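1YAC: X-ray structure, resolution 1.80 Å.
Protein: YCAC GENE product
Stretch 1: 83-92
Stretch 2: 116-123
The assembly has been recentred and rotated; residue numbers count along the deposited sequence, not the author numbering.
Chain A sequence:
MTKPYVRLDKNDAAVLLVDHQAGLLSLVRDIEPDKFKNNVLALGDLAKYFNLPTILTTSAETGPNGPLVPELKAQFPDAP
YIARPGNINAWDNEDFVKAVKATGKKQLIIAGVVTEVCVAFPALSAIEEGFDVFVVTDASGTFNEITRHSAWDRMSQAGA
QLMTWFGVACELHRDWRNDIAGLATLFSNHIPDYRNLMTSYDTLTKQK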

# COMPACT_ATOMS: atom_id res chain seq x y z
N ALA A 83 18.62 -32.99 9.79
CA ALA A 83 19.40 -31.77 9.99
C ALA A 83 20.46 -31.82 8.90
O ALA A 83 21.39 -32.63 8.97
N ARG A 84 20.24 -31.06 7.84
CA ARG A 84 21.17 -31.02 6.71
C ARG A 84 22.39 -30.17 7.06
O ARG A 84 22.27 -28.98 7.35
N PRO A 85 23.58 -30.77 7.01
CA PRO A 85 24.79 -30.01 7.34
C PRO A 85 25.27 -29.10 6.21
O PRO A 85 26.03 -28.17 6.47
N GLY A 86 24.82 -29.34 4.98
CA GLY A 86 25.28 -28.51 3.88
C GLY A 86 24.37 -28.30 2.68
O GLY A 86 24.35 -27.20 2.13
N ASN A 87 23.64 -29.33 2.27
CA ASN A 87 22.75 -29.22 1.12
C ASN A 87 21.66 -28.18 1.29
O ASN A 87 20.83 -28.27 2.19
N ILE A 88 21.65 -27.20 0.39
CA ILE A 88 20.67 -26.12 0.43
C ILE A 88 19.31 -26.64 -0.02
O ILE A 88 18.30 -26.40 0.63
N ASN A 89 19.28 -27.32 -1.17
CA ASN A 89 18.04 -27.95 -1.66
C ASN A 89 17.94 -29.27 -0.87
O ASN A 89 18.83 -30.13 -0.96
N ALA A 90 16.89 -29.42 -0.05
CA ALA A 90 16.68 -30.62 0.75
C ALA A 90 16.68 -31.89 -0.10
O ALA A 90 17.08 -32.96 0.37
N TRP A 91 16.21 -31.76 -1.34
CA TRP A 91 16.17 -32.91 -2.25
C TRP A 91 17.56 -33.45 -2.57
O TRP A 91 17.68 -34.58 -3.02
N ASP A 92 18.60 -32.64 -2.38
CA ASP A 92 19.97 -33.08 -2.61
C ASP A 92 20.50 -33.91 -1.45
O ASP A 92 21.59 -34.48 -1.53
N GLU A 116 11.66 -19.03 -2.09
CA GLU A 116 12.34 -19.22 -3.38
C GLU A 116 13.54 -20.19 -3.37
O GLU A 116 14.11 -20.48 -4.42
N VAL A 117 13.93 -20.65 -2.17
CA VAL A 117 15.05 -21.57 -2.05
C VAL A 117 14.65 -22.87 -1.35
O VAL A 117 14.50 -23.90 -2.00
N CYS A 118 14.36 -22.81 -0.06
CA CYS A 118 14.03 -24.03 0.66
C CYS A 118 12.71 -24.68 0.28
O CYS A 118 12.53 -25.86 0.53
N VAL A 119 11.79 -23.90 -0.30
CA VAL A 119 10.53 -24.47 -0.75
C VAL A 119 10.62 -24.78 -2.24
O VAL A 119 10.45 -25.93 -2.66
N ALA A 120 10.94 -23.77 -3.04
CA ALA A 120 11.02 -23.94 -4.49
C ALA A 120 11.98 -25.02 -4.99
O ALA A 120 11.61 -25.82 -5.86
N PHE A 121 13.20 -25.07 -4.46
CA PHE A 121 14.17 -26.06 -4.95
C PHE A 121 13.64 -27.49 -4.79
O PHE A 121 13.55 -28.24 -5.79
N PRO A 122 13.26 -27.90 -3.56
CA PRO A 122 12.75 -29.27 -3.46
C PRO A 122 11.41 -29.46 -4.17
O PRO A 122 11.12 -30.56 -4.66
N ALA A 123 10.60 -28.40 -4.26
CA ALA A 123 9.32 -28.53 -4.98
C ALA A 123 9.61 -28.88 -6.45
O ALA A 123 8.99 -29.78 -7.01

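The loop and 3-10 segment that follow the strand at R84 pack against a kinked helix, burying 323 Å² in total, and no direct hydrogen bond crosses between them. The apolar contacts centre on I88, whose side chain is in the m, t conformation and leaves its CA sideways to the helix. CG2 of I88 lies 3.4 Å from CG1 of V117, a t rotamer, and 4.4 Å from CE2 of F121. The F121 CA-to-CB bond points toward the loop, and with chi1 in the m well the ring meets N89 CB at its edge. W91 also directs its CA-to-CB bond toward the helix, although its chi1 of -148° falls between wells; CB of W91 is 4.4 Å from CB of P122, and CE3 of W91 is 4.0 Å from O of P122.

N89 makes the closest side-chain approach to the helix, at 3.2 Å between its OD1 and N of P122, but the proline nitrogen carries no hydrogen, so this is a packing contact. Its t rotamer brings the amide against the helix kink, where CG of N89 is 3.5 Å from CB of F121 and OD1 of N89 is 3.4 Å from CD of P122. OD1 of N89 instead accepts a hydrogen bond from N of W91 at 2.9 Å, which ties the side chain to its own turn.

R84, with chi1 in the m well, points its CA-to-CB bond toward the helix and braces the loop: NE of R84 donates to O of N87 at 2.8 Å, and NH2 of R84 makes a weak bond to O of I88 at 3.1 Å. NH2 of R84 also lies 4.3 Å from SG of C118, an m rotamer, which approaches the guanidinium obliquely.

One water provides the polar link between the stretches. The water oxygen donates to O of I88 (2.9 Å) and O of C118 (3.2 Å) and accepts from N of A90 (2.7 Å).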

# COMPACT_ATOMS: atom_id res chain seq x y z
CB ALA A 83 20.06 -31.77 11.38
CB ARG A 84 20.48 -30.47 5.46
CG ARG A 84 19.06 -30.99 5.27
CD ARG A 84 18.52 -30.68 3.88
NE ARG A 84 18.57 -29.26 3.51
CZ ARG A 84 17.75 -28.33 3.99
NH1 ARG A 84 16.80 -28.65 4.87
NH2 ARG A 84 17.87 -27.07 3.60
CB PRO A 85 25.82 -31.10 7.64
CG PRO A 85 25.17 -32.42 7.27
CD PRO A 85 23.91 -32.12 6.54
CB ASN A 87 22.13 -30.57 0.79
CG ASN A 87 23.06 -31.46 -0.01
OD1 ASN A 87 23.25 -32.63 0.32
ND2 ASN A 87 23.68 -30.89 -1.06
CB ILE A 88 21.16 -24.91 -0.40
CG1 ILE A 88 22.40 -24.30 0.28
CG2 ILE A 88 20.06 -23.87 -0.52
CD1 ILE A 88 23.01 -23.10 -0.44
CB ASN A 89 18.15 -28.26 -3.15
CG ASN A 89 16.95 -29.02 -3.67
OD1 ASN A 89 16.03 -29.36 -2.93
ND2 ASN A 89 16.94 -29.26 -4.97
CB ALA A 90 15.38 -30.53 1.53
CB TRP A 91 15.43 -32.57 -3.54
CG TRP A 91 14.72 -33.77 -4.09
CD1 TRP A 91 15.17 -34.63 -5.06
CD2 TRP A 91 13.44 -34.27 -3.69
NE1 TRP A 91 14.25 -35.63 -5.28
CE2 TRP A 91 13.18 -35.43 -4.45
CE3 TRP A 91 12.48 -33.84 -2.75
CZ2 TRP A 91 12.00 -36.17 -4.31
CZ3 TRP A 91 11.31 -34.58 -2.61
CH2 TRP A 91 11.08 -35.73 -3.38
CB ASP A 92 20.89 -31.88 -2.84
CG ASP A 92 20.79 -31.32 -4.25
OD1 ASP A 92 20.42 -32.08 -5.18
OD2 ASP A 92 21.09 -30.12 -4.44
CB GLU A 116 12.75 -17.88 -3.98
CG GLU A 116 13.99 -17.22 -3.33
CD GLU A 116 13.69 -16.40 -2.08
OE1 GLU A 116 12.67 -16.66 -1.41
OE2 GLU A 116 14.49 -15.49 -1.77
CB VAL A 117 16.23 -20.93 -1.28
CG1 VAL A 117 17.31 -21.98 -1.00
CG2 VAL A 117 16.82 -19.79 -2.10
CB CYS A 118 14.18 -23.84 2.16
SG CYS A 118 15.87 -23.39 2.54
CB VAL A 119 9.33 -23.53 -0.49
CG1 VAL A 119 8.05 -24.11 -1.13
CG2 VAL A 119 9.13 -23.38 1.01
CB ALA A 120 11.34 -22.61 -5.18
CB PHE A 121 15.55 -25.88 -4.29
CG PHE A 121 16.25 -24.57 -4.64
CD1 PHE A 121 15.64 -23.61 -5.45
CD2 PHE A 121 17.52 -24.30 -4.14
CE1 PHE A 121 16.28 -22.38 -5.75
CE2 PHE A 121 18.17 -23.08 -4.43
CZ PHE A 121 17.54 -22.12 -5.24
CB PRO A 122 12.68 -29.50 -1.94
CG PRO A 122 12.52 -28.12 -1.39
CD PRO A 122 13.45 -27.31 -2.23
CB ALA A 123 8.50 -27.23 -4.89
O HOH W 1 15.50 -27.12 0.50